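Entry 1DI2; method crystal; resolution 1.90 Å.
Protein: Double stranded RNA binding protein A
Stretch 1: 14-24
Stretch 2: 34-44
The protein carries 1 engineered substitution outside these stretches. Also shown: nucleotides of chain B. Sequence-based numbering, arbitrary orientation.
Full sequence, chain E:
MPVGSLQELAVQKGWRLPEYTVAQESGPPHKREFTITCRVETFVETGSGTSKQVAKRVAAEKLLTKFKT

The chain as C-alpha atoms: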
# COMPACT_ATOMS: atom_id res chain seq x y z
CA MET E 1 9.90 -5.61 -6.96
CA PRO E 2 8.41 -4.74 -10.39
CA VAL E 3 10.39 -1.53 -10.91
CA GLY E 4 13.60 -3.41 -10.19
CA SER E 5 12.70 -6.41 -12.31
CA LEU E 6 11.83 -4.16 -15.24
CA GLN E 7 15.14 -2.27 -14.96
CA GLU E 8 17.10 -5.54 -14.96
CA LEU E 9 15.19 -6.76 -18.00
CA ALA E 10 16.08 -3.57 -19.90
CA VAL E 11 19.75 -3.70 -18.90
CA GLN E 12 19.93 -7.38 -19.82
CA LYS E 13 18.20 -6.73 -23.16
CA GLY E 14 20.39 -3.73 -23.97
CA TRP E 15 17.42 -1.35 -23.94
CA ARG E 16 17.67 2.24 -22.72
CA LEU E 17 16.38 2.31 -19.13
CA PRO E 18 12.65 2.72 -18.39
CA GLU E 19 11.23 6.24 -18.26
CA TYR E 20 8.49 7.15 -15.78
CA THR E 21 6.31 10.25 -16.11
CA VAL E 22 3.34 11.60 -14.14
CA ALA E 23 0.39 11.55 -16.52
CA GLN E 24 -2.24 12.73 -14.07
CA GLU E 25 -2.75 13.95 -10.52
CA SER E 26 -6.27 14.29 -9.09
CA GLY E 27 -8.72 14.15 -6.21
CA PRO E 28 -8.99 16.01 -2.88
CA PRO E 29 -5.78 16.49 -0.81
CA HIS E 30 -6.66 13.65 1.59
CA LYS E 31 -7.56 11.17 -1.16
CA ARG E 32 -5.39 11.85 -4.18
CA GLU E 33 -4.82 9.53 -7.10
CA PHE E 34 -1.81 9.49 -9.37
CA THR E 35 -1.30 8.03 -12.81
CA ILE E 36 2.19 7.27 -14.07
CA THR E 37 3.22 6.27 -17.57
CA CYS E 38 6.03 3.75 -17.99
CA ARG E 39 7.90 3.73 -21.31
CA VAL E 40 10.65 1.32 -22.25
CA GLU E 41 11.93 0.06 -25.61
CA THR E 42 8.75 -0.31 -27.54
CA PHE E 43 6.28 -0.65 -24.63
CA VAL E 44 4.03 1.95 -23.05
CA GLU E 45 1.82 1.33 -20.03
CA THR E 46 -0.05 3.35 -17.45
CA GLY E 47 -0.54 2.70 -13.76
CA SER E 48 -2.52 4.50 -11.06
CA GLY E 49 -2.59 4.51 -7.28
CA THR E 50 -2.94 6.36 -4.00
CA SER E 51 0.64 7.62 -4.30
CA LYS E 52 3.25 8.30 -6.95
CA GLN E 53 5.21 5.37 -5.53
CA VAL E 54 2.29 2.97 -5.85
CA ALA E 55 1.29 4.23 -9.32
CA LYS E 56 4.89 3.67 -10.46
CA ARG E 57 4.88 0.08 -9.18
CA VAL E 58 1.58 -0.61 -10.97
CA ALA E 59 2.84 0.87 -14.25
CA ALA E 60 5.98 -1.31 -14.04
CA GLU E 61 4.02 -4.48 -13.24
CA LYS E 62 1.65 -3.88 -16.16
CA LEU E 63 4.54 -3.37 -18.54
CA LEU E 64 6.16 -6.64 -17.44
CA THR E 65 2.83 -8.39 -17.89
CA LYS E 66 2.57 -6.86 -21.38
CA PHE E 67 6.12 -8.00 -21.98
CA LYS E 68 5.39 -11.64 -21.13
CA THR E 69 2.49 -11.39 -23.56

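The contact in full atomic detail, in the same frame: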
# COMPACT_ATOMS: atom_id res chain seq x y z
N GLY E 14 19.67 -4.78 -23.28
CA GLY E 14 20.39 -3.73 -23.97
C GLY E 14 19.47 -2.57 -24.36
O GLY E 14 19.75 -1.81 -25.29
N TRP E 15 18.36 -2.43 -23.66
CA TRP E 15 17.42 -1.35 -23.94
C TRP E 15 17.78 -0.13 -23.09
O TRP E 15 18.41 -0.28 -22.04
CB TRP E 15 15.98 -1.74 -23.57
CG TRP E 15 15.44 -2.98 -24.24
CD1 TRP E 15 15.85 -3.53 -25.42
CD2 TRP E 15 14.29 -3.74 -23.82
NE1 TRP E 15 15.02 -4.59 -25.77
CE2 TRP E 15 14.06 -4.73 -24.80
CE3 TRP E 15 13.43 -3.67 -22.72
CZ2 TRP E 15 13.01 -5.64 -24.71
CZ3 TRP E 15 12.38 -4.58 -22.63
CH2 TRP E 15 12.18 -5.56 -23.62
N ARG E 16 17.42 1.07 -23.54
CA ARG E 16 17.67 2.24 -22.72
C ARG E 16 16.77 1.99 -21.51
O ARG E 16 15.74 1.33 -21.64
CB ARG E 16 17.26 3.54 -23.42
CG ARG E 16 18.15 3.90 -24.60
CD ARG E 16 17.85 5.28 -25.21
NE ARG E 16 17.94 6.39 -24.27
CZ ARG E 16 16.93 6.85 -23.53
NH1 ARG E 16 15.73 6.28 -23.60
NH2 ARG E 16 17.11 7.88 -22.71
N LEU E 17 17.15 2.51 -20.35
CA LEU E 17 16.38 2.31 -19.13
C LEU E 17 14.96 2.87 -19.20
O LEU E 17 14.69 3.82 -19.93
CB LEU E 17 17.13 2.95 -17.94
CG LEU E 17 18.51 2.38 -17.58
CD1 LEU E 17 19.21 3.28 -16.58
CD2 LEU E 17 18.36 0.97 -17.04
N PRO E 18 14.04 2.28 -18.42
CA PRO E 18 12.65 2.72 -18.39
C PRO E 18 12.49 4.19 -17.99
O PRO E 18 13.24 4.71 -17.16
CB PRO E 18 12.02 1.78 -17.35
CG PRO E 18 12.83 0.52 -17.53
CD PRO E 18 14.22 1.12 -17.53
N GLU E 19 11.51 4.85 -18.59
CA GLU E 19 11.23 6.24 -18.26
C GLU E 19 9.84 6.33 -17.63
O GLU E 19 8.87 5.83 -18.19
CB GLU E 19 11.27 7.12 -19.50
CG GLU E 19 12.58 7.08 -20.26
CD GLU E 19 12.58 8.04 -21.43
OE1 GLU E 19 11.48 8.31 -21.98
OE2 GLU E 19 13.67 8.50 -21.83
N TYR E 20 9.77 6.98 -16.47
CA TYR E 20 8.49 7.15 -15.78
C TYR E 20 8.09 8.62 -15.75
O TYR E 20 8.90 9.49 -15.42
CB TYR E 20 8.55 6.60 -14.35
CG TYR E 20 8.87 5.12 -14.26
CD1 TYR E 20 10.19 4.66 -14.27
CD2 TYR E 20 7.85 4.18 -14.13
CE1 TYR E 20 10.48 3.29 -14.15
CE2 TYR E 20 8.13 2.82 -14.01
CZ TYR E 20 9.44 2.38 -14.02
OH TYR E 20 9.68 1.03 -13.89
N THR E 21 6.84 8.89 -16.08
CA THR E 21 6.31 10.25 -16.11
C THR E 21 4.92 10.32 -15.47
O THR E 21 4.12 9.39 -15.61
CB THR E 21 6.22 10.75 -17.57
OG1 THR E 21 5.37 9.88 -18.31
CG2 THR E 21 7.58 10.71 -18.25
N VAL E 22 4.64 11.42 -14.77
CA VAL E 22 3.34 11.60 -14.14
C VAL E 22 2.37 12.09 -15.21
O VAL E 22 2.53 13.19 -15.75
CB VAL E 22 3.41 12.63 -13.01
CG1 VAL E 22 2.02 12.80 -12.37
CG2 VAL E 22 4.44 12.19 -11.97
N ALA E 23 1.38 11.26 -15.50
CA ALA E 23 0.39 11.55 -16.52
C ALA E 23 -0.84 12.26 -15.96
O ALA E 23 -1.55 12.95 -16.69
CB ALA E 23 -0.04 10.26 -17.20
N GLN E 24 -1.09 12.09 -14.67
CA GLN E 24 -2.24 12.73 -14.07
C GLN E 24 -2.16 12.71 -12.55
O GLN E 24 -1.63 11.78 -11.95
CB GLN E 24 -3.53 12.05 -14.53
CG GLN E 24 -4.82 12.71 -14.07
CD GLN E 24 -4.95 14.15 -14.54
OE1 GLN E 24 -4.29 15.05 -14.00
NE2 GLN E 24 -5.78 14.38 -15.55
N PHE E 34 -2.83 9.14 -8.40
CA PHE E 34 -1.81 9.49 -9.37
C PHE E 34 -1.77 8.46 -10.48
O PHE E 34 -2.06 7.29 -10.26
CB PHE E 34 -0.42 9.58 -8.71
CG PHE E 34 -0.32 10.63 -7.65
CD1 PHE E 34 -0.80 10.39 -6.37
CD2 PHE E 34 0.15 11.90 -7.97
CE1 PHE E 34 -0.81 11.41 -5.41
CE2 PHE E 34 0.15 12.92 -7.01
CZ PHE E 34 -0.34 12.68 -5.74
N THR E 35 -1.43 8.92 -11.67
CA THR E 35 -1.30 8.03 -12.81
C THR E 35 0.09 8.27 -13.38
O THR E 35 0.48 9.41 -13.63
CB THR E 35 -2.38 8.30 -13.87
OG1 THR E 35 -3.67 8.06 -13.30
CG2 THR E 35 -2.19 7.37 -15.06
N ILE E 36 0.84 7.19 -13.55
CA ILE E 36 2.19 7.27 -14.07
C ILE E 36 2.30 6.45 -15.34
O ILE E 36 1.73 5.37 -15.43
CB ILE E 36 3.20 6.76 -13.02
CG1 ILE E 36 3.28 7.78 -11.88
CG2 ILE E 36 4.58 6.48 -13.66
CD1 ILE E 36 4.31 7.47 -10.82
N THR E 37 3.01 6.98 -16.32
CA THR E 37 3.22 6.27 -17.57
C THR E 37 4.64 5.69 -17.57
O THR E 37 5.61 6.37 -17.22
CB THR E 37 3.05 7.21 -18.81
OG1 THR E 37 1.70 7.68 -18.87
CG2 THR E 37 3.35 6.46 -20.12
N CYS E 38 4.74 4.41 -17.93
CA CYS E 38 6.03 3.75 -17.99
C CYS E 38 6.35 3.41 -19.45
O CYS E 38 5.61 2.68 -20.10
CB CYS E 38 6.02 2.45 -17.17
SG CYS E 38 7.56 1.47 -17.37
N ARG E 39 7.45 3.97 -19.95
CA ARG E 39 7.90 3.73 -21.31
C ARG E 39 9.27 3.09 -21.34
O ARG E 39 10.21 3.58 -20.71
CB ARG E 39 7.97 5.04 -22.09
CG ARG E 39 6.64 5.59 -22.55
CD ARG E 39 6.82 6.95 -23.21
NE ARG E 39 5.64 7.35 -23.97
CZ ARG E 39 5.34 6.91 -25.19
NH1 ARG E 39 6.14 6.05 -25.81
NH2 ARG E 39 4.23 7.32 -25.78
N VAL E 40 9.37 1.99 -22.08
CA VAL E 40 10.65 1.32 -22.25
C VAL E 40 10.67 0.58 -23.58
O VAL E 40 9.69 -0.09 -23.94
CB VAL E 40 10.97 0.33 -21.10
CG1 VAL E 40 10.06 -0.89 -21.16
CG2 VAL E 40 12.42 -0.05 -21.18
N GLU E 41 11.78 0.71 -24.31
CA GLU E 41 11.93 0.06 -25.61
C GLU E 41 10.73 0.44 -26.45
O GLU E 41 10.49 1.60 -26.78
CB GLU E 41 11.99 -1.48 -25.44
CG GLU E 41 12.76 -2.19 -26.56
CD GLU E 41 11.90 -2.98 -27.55
OE1 GLU E 41 10.66 -2.97 -27.43
OE2 GLU E 41 12.48 -3.63 -28.45
N THR E 42 9.91 -0.55 -26.73
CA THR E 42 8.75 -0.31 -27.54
C THR E 42 7.41 -0.42 -26.79
O THR E 42 6.33 -0.37 -27.38
CB THR E 42 8.82 -1.28 -28.77
OG1 THR E 42 8.50 -0.55 -29.95
CG2 THR E 42 7.88 -2.48 -28.61
N PHE E 43 7.47 -0.54 -25.47
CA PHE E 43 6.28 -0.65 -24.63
C PHE E 43 5.87 0.66 -23.95
O PHE E 43 6.70 1.50 -23.60
CB PHE E 43 6.48 -1.70 -23.53
CG PHE E 43 6.94 -3.03 -24.04
CD1 PHE E 43 8.28 -3.24 -24.34
CD2 PHE E 43 6.04 -4.07 -24.23
CE1 PHE E 43 8.73 -4.47 -24.82
CE2 PHE E 43 6.47 -5.32 -24.72
CZ PHE E 43 7.83 -5.51 -25.01
N VAL E 44 4.56 0.79 -23.72
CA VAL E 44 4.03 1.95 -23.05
C VAL E 44 2.86 1.45 -22.22
O VAL E 44 1.95 0.80 -22.74
CB VAL E 44 3.50 3.01 -24.02
CG1 VAL E 44 3.26 4.31 -23.27
CG2 VAL E 44 4.47 3.22 -25.17
P C B 7 -0.34 8.11 1.87
OP1 C B 7 -0.07 6.89 1.05
OP2 C B 7 0.52 8.41 3.03
O5' C B 7 -0.23 9.37 0.90
C5' C B 7 -0.93 9.40 -0.33
C4' C B 7 -0.89 10.79 -0.91
O4' C B 7 -1.59 11.72 -0.03
C3' C B 7 0.50 11.40 -1.04
O3' C B 7 1.14 10.89 -2.21
C2' C B 7 0.15 12.88 -1.13
O2' C B 7 -0.42 13.20 -2.38
C1' C B 7 -0.95 12.99 -0.07
N1 C B 7 -0.42 13.28 1.26
C2 C B 7 -0.07 14.59 1.57
O2 C B 7 -0.23 15.47 0.70
N3 C B 7 0.42 14.88 2.79
C4 C B 7 0.58 13.90 3.69
N4 C B 7 1.08 14.23 4.89
C5 C B 7 0.25 12.55 3.40
C6 C B 7 -0.25 12.29 2.19
O HOH W 1 14.13 1.89 -23.91
O HOH W 2 -4.56 10.28 -11.29

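Stretch 2 enters as a strand antiparallel to strand 19-24, and Phe34 lies just before the first bridged pair. Its CA lies 3.5 Å from Gln24 O, a CA-H...O contact, while its buried ring offers an edge to the RNA, CZ standing 3.4 Å from O2' of C7 in chain B.

At Thr35 the register slips by one residue. Its carbonyl O accepts from both Ala23 N (2.8 Å) and Gln24 N (3.3 Å), the signature of a beta bulge, and its own N donates to Gln24 O at 2.9 Å. Threonine, branched at CB, favours such extended backbone angles.

Ile36 faces Val22 in a non-hydrogen-bonded pair, on the same side of the sheet as Tyr20 and Cys38. Its CG2 packs at the edge of the Tyr20 ring, 4.0 Å from CD2, as befits a buried aliphatic side chain. Thr37 restores the regular ladder: its N reaches Thr21 O at 2.7 Å, and its O receives Thr21 N at 3.0 Å. Its side chain, beta-branched and so at home in a strand, lies on the other face, where OG1 is 3.5 Å from Ala23 CB and partial exposure tolerates a hydroxyl.

Cys38 is buried, and its poorly solvated thiol suits an apolar place beside an aromatic ring; its SG approaches Tyr20 CE2 obliquely at 3.7 Å. Arg39 closes the ladder with Glu19 through two nearly linear bonds, Glu19 N to Arg39 O (2.8 Å) and Arg39 N to Glu19 O (2.9 Å). The end of its long side chain leads away from stretch 1, and the hydrogen bonds to Glu19 are all backbone ones.

Val40 is buried, its CG2 3.7 Å from Pro18 CG and 4.1 Å from Trp15 CE3. It begins a type II' turn, in which Glu41 lays its CG over the Trp15 face, 3.4 Å from CE2, so aliphatic carbon meets the indole. A water links Glu41 N to Arg16 O. At the end of the turn, Phe43 CE1 meets Trp15 CH2 at 3.8 Å, extending the apolar cluster.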